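Local coordinates for regulatory protein SIR4 (Saccharomyces cerevisiae, PDB 4IAO) that serves in yeast transcriptional silencing as a partner of the deacetylase Sir2, which it probably engages through its SID domain, at residues 106-110 with 121-125. Residues are numbered along the deposited sequence; the frame is centred on the assembly and turned at random.
Sequences IPKHS and TNDIC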
ATOM      1  N   ILE C 106     -11.403 -16.743  -8.159  1.00 68.13           N
ATOM      2  CA  ILE C 106     -10.399 -16.429  -7.155  1.00 69.42           C
ATOM      3  C   ILE C 106      -8.991 -16.622  -7.700  1.00 71.49           C
ATOM      4  O   ILE C 106      -8.646 -17.716  -8.147  1.00 75.38           O
ATOM      5  CB  ILE C 106     -10.574 -17.293  -5.902  1.00 73.97           C
ATOM      6  CG1 ILE C 106     -11.952 -17.056  -5.285  1.00 70.97           C
ATOM      7  CG2 ILE C 106      -9.478 -16.995  -4.897  1.00 66.92           C
ATOM      8  CD1 ILE C 106     -12.345 -18.126  -4.305  1.00 75.76           C
ATOM      9  N   PRO C 107      -8.177 -15.555  -7.673  1.00 69.57           N
ATOM     10  CA  PRO C 107      -6.783 -15.565  -8.139  1.00 62.44           C
ATOM     11  C   PRO C 107      -5.917 -16.625  -7.462  1.00 58.95           C
ATOM     12  O   PRO C 107      -6.213 -17.029  -6.344  1.00 70.30           O
ATOM     13  CB  PRO C 107      -6.277 -14.168  -7.756  1.00 60.72           C
ATOM     14  CG  PRO C 107      -7.269 -13.630  -6.771  1.00 56.98           C
ATOM     15  CD  PRO C 107      -8.572 -14.235  -7.154  1.00 66.79           C
ATOM     16  N   LYS C 108      -4.866 -17.069  -8.145  1.00 55.72           N
ATOM     17  CA  LYS C 108      -3.895 -17.995  -7.572  1.00 60.40           C
ATOM     18  C   LYS C 108      -3.382 -17.424  -6.261  1.00 73.25           C
ATOM     19  O   LYS C 108      -3.141 -16.221  -6.157  1.00 73.12           O
ATOM     20  CB  LYS C 108      -2.721 -18.199  -8.529  1.00 61.33           C
ATOM     21  CG  LYS C 108      -2.399 -19.651  -8.842  1.00 76.59           C
ATOM     22  CD  LYS C 108      -1.426 -19.746 -10.017  1.00104.14           C
ATOM     23  CE  LYS C 108      -1.483 -21.115 -10.692  1.00115.05           C
ATOM     24  NZ  LYS C 108      -0.767 -21.147 -12.006  1.00 90.20           N
ATOM     25  N   HIS C 109      -3.258 -18.279  -5.250  1.00 74.37           N
ATOM     26  CA  HIS C 109      -2.796 -17.836  -3.941  1.00 69.73           C
ATOM     27  C   HIS C 109      -2.197 -18.970  -3.125  1.00 72.98           C
ATOM     28  O   HIS C 109      -2.553 -20.133  -3.310  1.00 75.26           O
ATOM     29  CB  HIS C 109      -3.946 -17.193  -3.169  1.00 64.90           C
ATOM     30  CG  HIS C 109      -5.127 -18.095  -2.976  1.00 77.69           C
ATOM     31  ND1 HIS C 109      -5.903 -18.543  -4.024  1.00 79.14           N
ATOM     32  CD2 HIS C 109      -5.676 -18.616  -1.853  1.00 80.51           C
ATOM     33  CE1 HIS C 109      -6.874 -19.306  -3.556  1.00 79.89           C
ATOM     34  NE2 HIS C 109      -6.760 -19.367  -2.242  1.00 77.01           N
ATOM     35  N   SER C 110      -1.285 -18.629  -2.220  1.00 67.61           N
ATOM     36  CA  SER C 110      -0.768 -19.608  -1.276  1.00 72.06           C
ATOM     37  C   SER C 110      -1.332 -19.352   0.117  1.00 71.89           C
ATOM     38  O   SER C 110      -2.014 -18.350   0.342  1.00 67.56           O
ATOM     39  CB  SER C 110       0.760 -19.592  -1.261  1.00 63.46           C
ATOM     40  OG  SER C 110       1.246 -18.278  -1.085  1.00 75.38           O
ATOM     41  N   THR C 121      -1.293 -10.492   1.973  1.00 57.98           N
ATOM     42  CA  THR C 121      -2.304 -10.609   0.916  1.00 62.34           C
ATOM     43  C   THR C 121      -2.373 -12.023   0.355  1.00 60.86           C
ATOM     44  O   THR C 121      -2.988 -12.250  -0.683  1.00 67.97           O
ATOM     45  CB  THR C 121      -2.110  -9.594  -0.244  1.00 63.46           C
ATOM     46  OG1 THR C 121      -0.785  -9.709  -0.785  1.00 58.22           O
ATOM     47  CG2 THR C 121      -2.358  -8.167   0.235  1.00 53.63           C
ATOM     48  N   ASN C 122      -1.679 -12.947   1.009  1.00 50.72           N
ATOM     49  CA  ASN C 122      -1.640 -14.343   0.584  1.00 56.95           C
ATOM     50  C   ASN C 122      -0.918 -14.557  -0.738  1.00 59.48           C
ATOM     51  O   ASN C 122      -1.335 -15.374  -1.564  1.00 56.64           O
ATOM     52  CB  ASN C 122      -3.045 -14.950   0.530  1.00 61.61           C
ATOM     53  CG  ASN C 122      -3.525 -15.412   1.880  1.00 64.81           C
ATOM     54  OD1 ASN C 122      -4.263 -14.707   2.571  1.00 69.43           O
ATOM     55  ND2 ASN C 122      -3.099 -16.605   2.272  1.00 65.10           N
ATOM     56  N   ASP C 123       0.163 -13.807  -0.923  1.00 60.27           N
ATOM     57  CA  ASP C 123       0.992 -13.884  -2.125  1.00 66.64           C
ATOM     58  C   ASP C 123       0.185 -13.594  -3.396  1.00 69.85           C
ATOM     59  O   ASP C 123       0.579 -13.972  -4.500  1.00 62.86           O
ATOM     60  CB  ASP C 123       1.724 -15.233  -2.210  1.00 64.09           C
ATOM     61  CG  ASP C 123       2.765 -15.413  -1.101  1.00 77.88           C
ATOM     62  OD1 ASP C 123       2.635 -14.754  -0.045  1.00 76.44           O
ATOM     63  OD2 ASP C 123       3.713 -16.214  -1.280  1.00 73.62           O
ATOM     64  N   ILE C 124      -0.944 -12.910  -3.226  1.00 61.47           N
ATOM     65  CA  ILE C 124      -1.683 -12.365  -4.349  1.00 61.01           C
ATOM     66  C   ILE C 124      -0.923 -11.110  -4.731  1.00 64.75           C
ATOM     67  O   ILE C 124      -0.842 -10.740  -5.899  1.00 73.27           O
ATOM     68  CB  ILE C 124      -3.132 -12.031  -3.963  1.00 58.43           C
ATOM     69  CG1 ILE C 124      -3.912 -13.315  -3.700  1.00 56.45           C
ATOM     70  CG2 ILE C 124      -3.809 -11.228  -5.048  1.00 39.97           C
ATOM     71  CD1 ILE C 124      -5.359 -13.080  -3.389  1.00 56.82           C
ATOM     72  N   CYS C 125      -0.376 -10.455  -3.713  1.00 64.62           N
ATOM     73  CA  CYS C 125       0.709  -9.505  -3.896  1.00 64.38           C
ATOM     74  C   CYS C 125       1.898 -10.002  -3.071  1.00 61.01           C
ATOM     75  O   CYS C 125       1.878  -9.962  -1.841  1.00 62.53           O
ATOM     76  CB  CYS C 125       0.288  -8.103  -3.451  1.00 64.48           C
ATOM     77  SG  CYS C 125       1.636  -6.894  -3.411  1.00 60.12           S
TER
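With CG of Asn-122 lying beside its own backbone N (chi1 -82°), ND2 is directed edge-on at Ser-110 O, while a chi1 of 58° sets CG of His-109 between its backbone N and carbonyl carbon and brings ND1 to Pro-107 O. Asn-122 ND2 donates to Ser-110 O at 2.8 Å, with the oxygen close to the amide plane and ND2 in the carbonyl plane. A return bond, weak, runs from Ser-110 N to Asn-122 O at 3.3 Å, so Asn-122 grips both polar backbone atoms of one residue. This asparagine opens the corner of a type I' beta turn, Thr-121 to Ile-124, whose central pair is left-handed; Asn-122 presents main chain and side chain to the extended 106-110, Asp-123 only its side chain. Both segments belong to the long irregular loop between helices 95-103 and 135-138 of the SID domain. Shortened to an alanine, this position would probably leave Ser-110 O without its side-chain donor and a basic side chain on the chain of another protein without the OD1 it binds. At the turn, Ser-110 OG lies 3.2 Å from Asp-123 OD2, whereas OD1 of that carboxylate accepts from the backbone N of Ser-119. At the other end Ile-124 is apolar: its CD1 meets Pro-107 CG at 3.9 Å, and its CG1 lies against His-109 CB, which also touches Asn-122 O (3.6 Å). The imidazole is held at both nitrogens: ND1 donates to Pro-107 O at 2.8 Å, the acceptor 25° out of the ring plane, and NE2 bonds the backbone of the other protein's chain.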